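Side-chain contacts in AvrL567-D (Melampsora lini, PDB 2QVT), which is an avirulence protein of flax rust, probably a secreted effector that sets off disease resistance when recognised by matching flax resistance proteins: residues 48-53 / 70-75; 120-123 / 127-130. All blocks are in the same frame, centred on the assembly; numbering follows the deposited sequence.

After strand 39-42 the chain runs through strand 48-51 and turns through S52 and G53. After strands 55-59 and 67-71 it comes back to that turn, so contact 1 closes a meander of 16 intervening residues at one end of the three-stranded antiparallel sheet. Contact 2 forms later, in the long irregular connection between strands 98-104 and 141-148, and closes a tight loop of three residues. The two contacts follow one another in series, neither nesting nor crossing. Their centres lie about 23 Å apart on opposite sides of the chain's centre: contact 1 ties two sheet strands at their ends, whereas contact 2 draws together parts of a loop.

Contact 1: residues 48-53 / 70-75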
ATOM      1  N   SER A  48       8.085   7.622  -0.675  1.00 23.44           N
ATOM      2  CA  SER A  48       6.864   7.877  -1.372  1.00 24.09           C
ATOM      3  C   SER A  48       7.014   7.162  -2.684  1.00 24.39           C
ATOM      4  O   SER A  48       8.098   7.206  -3.264  1.00 25.82           O
ATOM      5  CB  SER A  48       6.684   9.370  -1.636  1.00 24.20           C
ATOM      6  OG  SER A  48       7.431   9.725  -2.791  1.00 27.99           O
ATOM      7  N   VAL A  49       5.949   6.522  -3.155  1.00 22.71           N
ATOM      8  CA  VAL A  49       5.942   5.835  -4.451  1.00 23.35           C
ATOM      9  C   VAL A  49       4.651   6.111  -5.249  1.00 22.55           C
ATOM     10  O   VAL A  49       3.699   6.640  -4.720  1.00 22.62           O
ATOM     11  CB  VAL A  49       6.077   4.294  -4.300  1.00 23.39           C
ATOM     12  CG1 VAL A  49       7.423   3.924  -3.720  1.00 23.04           C
ATOM     13  CG2 VAL A  49       4.917   3.722  -3.442  1.00 23.70           C
ATOM     14  N   THR A  50       4.650   5.769  -6.535  1.00 23.00           N
ATOM     15  CA  THR A  50       3.431   5.788  -7.335  1.00 22.65           C
ATOM     16  C   THR A  50       3.122   4.393  -7.810  1.00 22.29           C
ATOM     17  O   THR A  50       4.019   3.634  -8.185  1.00 22.00           O
ATOM     18  CB  THR A  50       3.551   6.751  -8.511  1.00 24.02           C
ATOM     19  OG1 THR A  50       3.905   8.049  -7.990  1.00 25.33           O
ATOM     20  CG2 THR A  50       2.182   6.850  -9.304  1.00 19.88           C
ATOM     21  N   LEU A  51       1.851   4.045  -7.763  1.00 22.12           N
ATOM     22  CA  LEU A  51       1.424   2.691  -8.081  1.00 22.62           C
ATOM     23  C   LEU A  51       0.687   2.751  -9.396  1.00 23.53           C
ATOM     24  O   LEU A  51      -0.279   3.518  -9.530  1.00 23.89           O
ATOM     25  CB  LEU A  51       0.475   2.153  -6.985  1.00 22.32           C
ATOM     26  CG  LEU A  51       1.032   1.892  -5.568  1.00 22.43           C
ATOM     27  CD1 LEU A  51      -0.020   1.249  -4.701  1.00 20.77           C
ATOM     28  CD2 LEU A  51       2.351   1.068  -5.516  1.00 21.29           C
ATOM     29  N   SER A  52       1.140   1.959 -10.365  1.00 23.34           N
ATOM     30  CA  SER A  52       0.452   1.844 -11.620  1.00 24.46           C
ATOM     31  C   SER A  52       0.233   3.187 -12.367  1.00 24.43           C
ATOM     32  O   SER A  52      -0.665   3.265 -13.189  1.00 24.86           O
ATOM     33  CB  SER A  52      -0.901   1.167 -11.394  1.00 25.08           C
ATOM     34  OG  SER A  52      -0.775  -0.127 -10.842  1.00 26.95           O
ATOM     35  N   GLY A  53       1.019   4.228 -12.090  1.00 23.68           N
ATOM     36  CA  GLY A  53       0.732   5.516 -12.700  1.00 24.04           C
ATOM     37  C   GLY A  53      -0.525   6.258 -12.194  1.00 24.28           C
ATOM     38  O   GLY A  53      -0.873   7.318 -12.723  1.00 23.68           O
ATOM     39  N   LYS A  70      -3.325   8.640  -2.428  1.00 22.54           N
ATOM     40  CA  LYS A  70      -3.979   9.703  -3.125  1.00 23.73           C
ATOM     41  C   LYS A  70      -4.067   9.401  -4.617  1.00 24.19           C
ATOM     42  O   LYS A  70      -3.028   9.167  -5.272  1.00 24.97           O
ATOM     43  CB  LYS A  70      -3.236  11.032  -2.912  1.00 24.90           C
ATOM     44  CG  LYS A  70      -3.985  12.250  -3.493  1.00 26.52           C
ATOM     45  CD  LYS A  70      -3.187  13.506  -3.311  1.00 30.67           C
ATOM     46  CE  LYS A  70      -3.354  14.057  -1.957  1.00 31.92           C
ATOM     47  NZ  LYS A  70      -2.728  15.428  -1.889  1.00 35.03           N
ATOM     48  N   TRP A  71      -5.277   9.452  -5.156  1.00 23.12           N
ATOM     49  CA  TRP A  71      -5.468   9.420  -6.615  1.00 24.65           C
ATOM     50  C   TRP A  71      -4.788  10.569  -7.381  1.00 24.56           C
ATOM     51  O   TRP A  71      -5.127  11.723  -7.203  1.00 23.96           O
ATOM     52  CB  TRP A  71      -6.980   9.398  -6.976  1.00 23.74           C
ATOM     53  CG  TRP A  71      -7.247   9.225  -8.485  1.00 24.24           C
ATOM     54  CD1 TRP A  71      -7.562  10.220  -9.389  1.00 24.21           C
ATOM     55  CD2 TRP A  71      -7.181   8.011  -9.238  1.00 20.48           C
ATOM     56  NE1 TRP A  71      -7.739   9.680 -10.639  1.00 23.00           N
ATOM     57  CE2 TRP A  71      -7.518   8.331 -10.578  1.00 23.04           C
ATOM     58  CE3 TRP A  71      -6.916   6.670  -8.904  1.00 22.40           C
ATOM     59  CZ2 TRP A  71      -7.563   7.366 -11.601  1.00 22.35           C
ATOM     60  CZ3 TRP A  71      -6.975   5.708  -9.915  1.00 23.10           C
ATOM     61  CH2 TRP A  71      -7.285   6.066 -11.249  1.00 23.54           C
ATOM     62  N   ILE A  72      -3.886  10.231  -8.302  1.00 26.45           N
ATOM     63  CA  ILE A  72      -3.262  11.263  -9.146  1.00 28.12           C
ATOM     64  C   ILE A  72      -3.506  10.998 -10.619  1.00 30.36           C
ATOM     65  O   ILE A  72      -2.833  11.597 -11.450  1.00 31.28           O
ATOM     66  CB  ILE A  72      -1.722  11.490  -8.855  1.00 27.62           C
ATOM     67  CG1 ILE A  72      -0.895  10.193  -8.937  1.00 26.30           C
ATOM     68  CG2 ILE A  72      -1.550  12.153  -7.462  1.00 26.00           C
ATOM     69  CD1 ILE A  72      -0.682   9.569 -10.330  1.00 24.59           C
ATOM     70  N   GLY A  73      -4.423  10.071 -10.930  1.00 32.40           N
ATOM     71  CA  GLY A  73      -4.696   9.679 -12.305  1.00 35.14           C
ATOM     72  C   GLY A  73      -5.616  10.602 -13.122  1.00 38.06           C
ATOM     73  O   GLY A  73      -6.084  10.214 -14.197  1.00 38.82           O
ATOM     74  N   GLY A  74      -5.878  11.824 -12.662  1.00 39.77           N
ATOM     75  CA  GLY A  74      -6.801  12.692 -13.383  1.00 42.46           C
ATOM     76  C   GLY A  74      -8.252  12.216 -13.407  1.00 44.48           C
ATOM     77  O   GLY A  74      -8.577  11.145 -12.895  1.00 44.71           O
ATOM     78  N   GLU A  75      -9.115  13.011 -14.038  1.00 46.48           N
ATOM     79  CA  GLU A  75     -10.572  12.856 -13.952  1.00 48.52           C
ATOM     80  C   GLU A  75     -11.115  11.568 -14.536  1.00 48.15           C
ATOM     81  O   GLU A  75     -10.737  11.145 -15.626  1.00 48.07           O
ATOM     82  CB  GLU A  75     -11.314  14.073 -14.539  1.00 48.98           C
ATOM     83  CG  GLU A  75     -12.773  13.731 -15.036  1.00 51.53           C
ATOM     84  CD  GLU A  75     -13.742  14.921 -15.091  1.00 51.35           C
ATOM     85  OE1 GLU A  75     -13.279  16.086 -15.249  1.00 53.64           O
ATOM     86  OE2 GLU A  75     -14.973  14.671 -14.992  1.00 53.77           O
TER
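I72 is the residue that touches 48-53, and one methyl does all the work: CD1 meets the side chain of T50 and the backbone of G53. Reading 70-75 from its start, K70 and W71 are the last residues of strand 67-71. K70 is bonded through its backbone to N56. W71 leaves the backbone pointing away from 48-53, but its indole comes back nearer, without touching it, and packs on V55 and L54. I72 follows just past the strand end, its backbone paired with L54. Its CG1 lies between the backbone N and the carbonyl carbon (chi1 54°), and the branch carries CD1 to 4.1 Å from T50 CG2, the two side chains meeting at a slant. The same CD1 comes to 3.3 Å from G53 O and 3.8 Å from G53 C, so the methyl rests against the peptide carbonyl as well as the threonine methyl.

Strands 48-51, 55-59 and 67-71 form an antiparallel meander in which 55-59 is the middle strand, and I72 thus reaches past that strand to the turn joining the first two. S52 and G53 in this turn both have positive phi. T50 OG1 is hydrogen-bonded to N56 OD1, in keeping with the rotamer that sends CG2 toward I72.

The CA atoms of G73 and G53, 6.9 Å apart, are the nearest CA pair across the two segments, and G73 N sits 3.3 Å above one face of the W71 ring, toward the rim. At G74 the chain curls round the indole edge: W71 NE1 donates to G74 O over 2.8 Å, nearly straight at 175°, with the acceptor in the ring plane, which fixes the rotation of the indole.

Contact 2: residues 120-123 / 127-130; sequences ATRR and DFHL
R122 and F128 meet at about a right angle, aliphatic chain against ring edge. The arginine CD lies in the plane of the phenyl ring, at its rim, 3.5 Å from F128 CZ and 4.1 Å from F128 CE1. NE follows at 3.8 Å from F128 CZ. Since the guanidinium plane stands 87° from the ring plane and the nearest arginine atom is the CD methylene, this is an apolar edge contact and not a cation-pi stack.

Two bends, at chi2 and chi3, turn the arginine chain past the ring. F128 CG occupies the place between its backbone N and carbonyl carbon (chi1 56°), which swings the phenyl out toward R122 and over its neighbour H129. There F128 CE1 stands 3.6 Å above one face of the imidazole, displaced toward the rim. The imidazole in turn presents its edge to the start of the arginine chain, R122 CB lying near the ring plane at 4.4 Å from H129 CE1. H129 is the buried member of the trio. Its ND1 accepts the backbone N-H of Q126, which fixes the ring's rotation and, if the ring is neutral, is consistent with the proton being on NE2. H88 meets both aromatic rings, while I142 of strand 141-148 lies against H129.

L130 N bonds to D127 O at 3.0 Å, which closes the short turn that carries both rings. The arrangement is that of a short 3-10 turn, 127-129, whose aromatic side chains face back on the preceding loop, within the long irregular connection from strand 98-104 to strand 141-148.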
ATOM      1  N   ALA A 120     -11.094  -8.861   9.056  1.00 47.09           N
ATOM      2  CA  ALA A 120      -9.814  -9.550   8.785  1.00 46.26           C
ATOM      3  C   ALA A 120      -8.699  -8.688   8.111  1.00 44.84           C
ATOM      4  O   ALA A 120      -7.511  -9.056   8.142  1.00 44.84           O
ATOM      5  CB  ALA A 120     -10.077 -10.841   7.938  1.00 46.69           C
ATOM      6  N   THR A 121      -9.086  -7.573   7.488  1.00 42.69           N
ATOM      7  CA  THR A 121      -8.126  -6.648   6.847  1.00 40.22           C
ATOM      8  C   THR A 121      -7.259  -5.973   7.913  1.00 38.04           C
ATOM      9  O   THR A 121      -7.757  -5.223   8.707  1.00 37.24           O
ATOM     10  CB  THR A 121      -8.885  -5.603   5.977  1.00 39.98           C
ATOM     11  OG1 THR A 121      -9.706  -6.295   5.030  1.00 41.64           O
ATOM     12  CG2 THR A 121      -7.943  -4.673   5.208  1.00 39.11           C
ATOM     13  N   ARG A 122      -5.965  -6.273   7.944  1.00 37.43           N
ATOM     14  CA  ARG A 122      -5.019  -5.555   8.834  1.00 36.27           C
ATOM     15  C   ARG A 122      -5.051  -4.049   8.563  1.00 35.26           C
ATOM     16  O   ARG A 122      -4.999  -3.636   7.396  1.00 33.55           O
ATOM     17  CB  ARG A 122      -3.585  -6.067   8.639  1.00 37.09           C
ATOM     18  CG  ARG A 122      -3.434  -7.590   8.751  1.00 38.29           C
ATOM     19  CD  ARG A 122      -2.780  -7.982  10.034  1.00 41.51           C
ATOM     20  NE  ARG A 122      -3.482  -9.073  10.720  1.00 42.55           N
ATOM     21  CZ  ARG A 122      -3.787  -9.068  12.018  1.00 41.99           C
ATOM     22  NH1 ARG A 122      -3.409  -8.056  12.785  1.00 40.77           N
ATOM     23  NH2 ARG A 122      -4.457 -10.098  12.558  1.00 44.17           N
ATOM     24  N   ARG A 123      -5.132  -3.235   9.627  1.00 34.67           N
ATOM     25  CA  ARG A 123      -5.036  -1.776   9.437  1.00 34.89           C
ATOM     26  C   ARG A 123      -3.597  -1.253   9.506  1.00 31.85           C
ATOM     27  O   ARG A 123      -3.275  -0.272   8.890  1.00 30.52           O
ATOM     28  CB  ARG A 123      -6.035  -0.959  10.308  1.00 35.62           C
ATOM     29  CG  ARG A 123      -5.751  -0.884  11.791  1.00 37.97           C
ATOM     30  CD  ARG A 123      -6.713   0.097  12.560  1.00 39.04           C
ATOM     31  NE  ARG A 123      -6.337   1.527  12.454  1.00 44.55           N
ATOM     32  CZ  ARG A 123      -5.330   2.117  13.114  1.00 45.79           C
ATOM     33  NH1 ARG A 123      -4.556   1.426  13.938  1.00 46.14           N
ATOM     34  NH2 ARG A 123      -5.082   3.419  12.944  1.00 47.19           N
ATOM     35  N   ASP A 127       5.259  -7.189  11.282  1.00 22.60           N
ATOM     36  CA  ASP A 127       6.548  -7.779  10.967  1.00 21.26           C
ATOM     37  C   ASP A 127       6.445  -8.728   9.768  1.00 21.15           C
ATOM     38  O   ASP A 127       7.382  -8.803   8.969  1.00 19.44           O
ATOM     39  CB  ASP A 127       7.112  -8.523  12.164  1.00 21.65           C
ATOM     40  CG  ASP A 127       7.550  -7.576  13.328  1.00 23.98           C
ATOM     41  OD1 ASP A 127       7.699  -6.352  13.098  1.00 24.52           O
ATOM     42  OD2 ASP A 127       7.773  -8.083  14.475  1.00 22.90           O
ATOM     43  N   PHE A 128       5.309  -9.419   9.634  1.00 20.20           N
ATOM     44  CA  PHE A 128       5.112 -10.385   8.542  1.00 20.43           C
ATOM     45  C   PHE A 128       4.878  -9.753   7.137  1.00 19.70           C
ATOM     46  O   PHE A 128       4.815 -10.463   6.144  1.00 20.03           O
ATOM     47  CB  PHE A 128       4.040 -11.467   8.899  1.00 19.72           C
ATOM     48  CG  PHE A 128       2.700 -10.909   9.283  1.00 21.24           C
ATOM     49  CD1 PHE A 128       1.819 -10.415   8.298  1.00 20.39           C
ATOM     50  CD2 PHE A 128       2.304 -10.893  10.613  1.00 21.74           C
ATOM     51  CE1 PHE A 128       0.583  -9.892   8.623  1.00 20.11           C
ATOM     52  CE2 PHE A 128       1.036 -10.386  10.969  1.00 21.77           C
ATOM     53  CZ  PHE A 128       0.173  -9.880   9.955  1.00 21.82           C
ATOM     54  N   HIS A 129       4.767  -8.424   7.084  1.00 19.24           N
ATOM     55  CA  HIS A 129       4.740  -7.632   5.838  1.00 18.41           C
ATOM     56  C   HIS A 129       6.130  -7.134   5.451  1.00 19.66           C
ATOM     57  O   HIS A 129       6.304  -6.610   4.352  1.00 18.59           O
ATOM     58  CB  HIS A 129       3.948  -6.352   6.049  1.00 18.23           C
ATOM     59  CG  HIS A 129       2.496  -6.552   6.340  1.00 17.42           C
ATOM     60  ND1 HIS A 129       1.845  -5.859   7.344  1.00 16.73           N
ATOM     61  CD2 HIS A 129       1.550  -7.318   5.727  1.00 17.84           C
ATOM     62  CE1 HIS A 129       0.565  -6.192   7.341  1.00 17.11           C
ATOM     63  NE2 HIS A 129       0.359  -7.069   6.365  1.00 18.37           N
ATOM     64  N   LEU A 130       7.122  -7.264   6.349  1.00 20.71           N
ATOM     65  CA  LEU A 130       8.439  -6.591   6.138  1.00 21.11           C
ATOM     66  C   LEU A 130       9.486  -7.464   5.469  1.00 21.56           C
ATOM     67  O   LEU A 130       9.677  -8.611   5.888  1.00 22.20           O
ATOM     68  CB  LEU A 130       9.003  -6.073   7.452  1.00 20.25           C
ATOM     69  CG  LEU A 130       8.146  -5.120   8.294  1.00 21.97           C
ATOM     70  CD1 LEU A 130       8.905  -4.829   9.636  1.00 21.21           C
ATOM     71  CD2 LEU A 130       7.845  -3.871   7.505  1.00 19.89           C
TER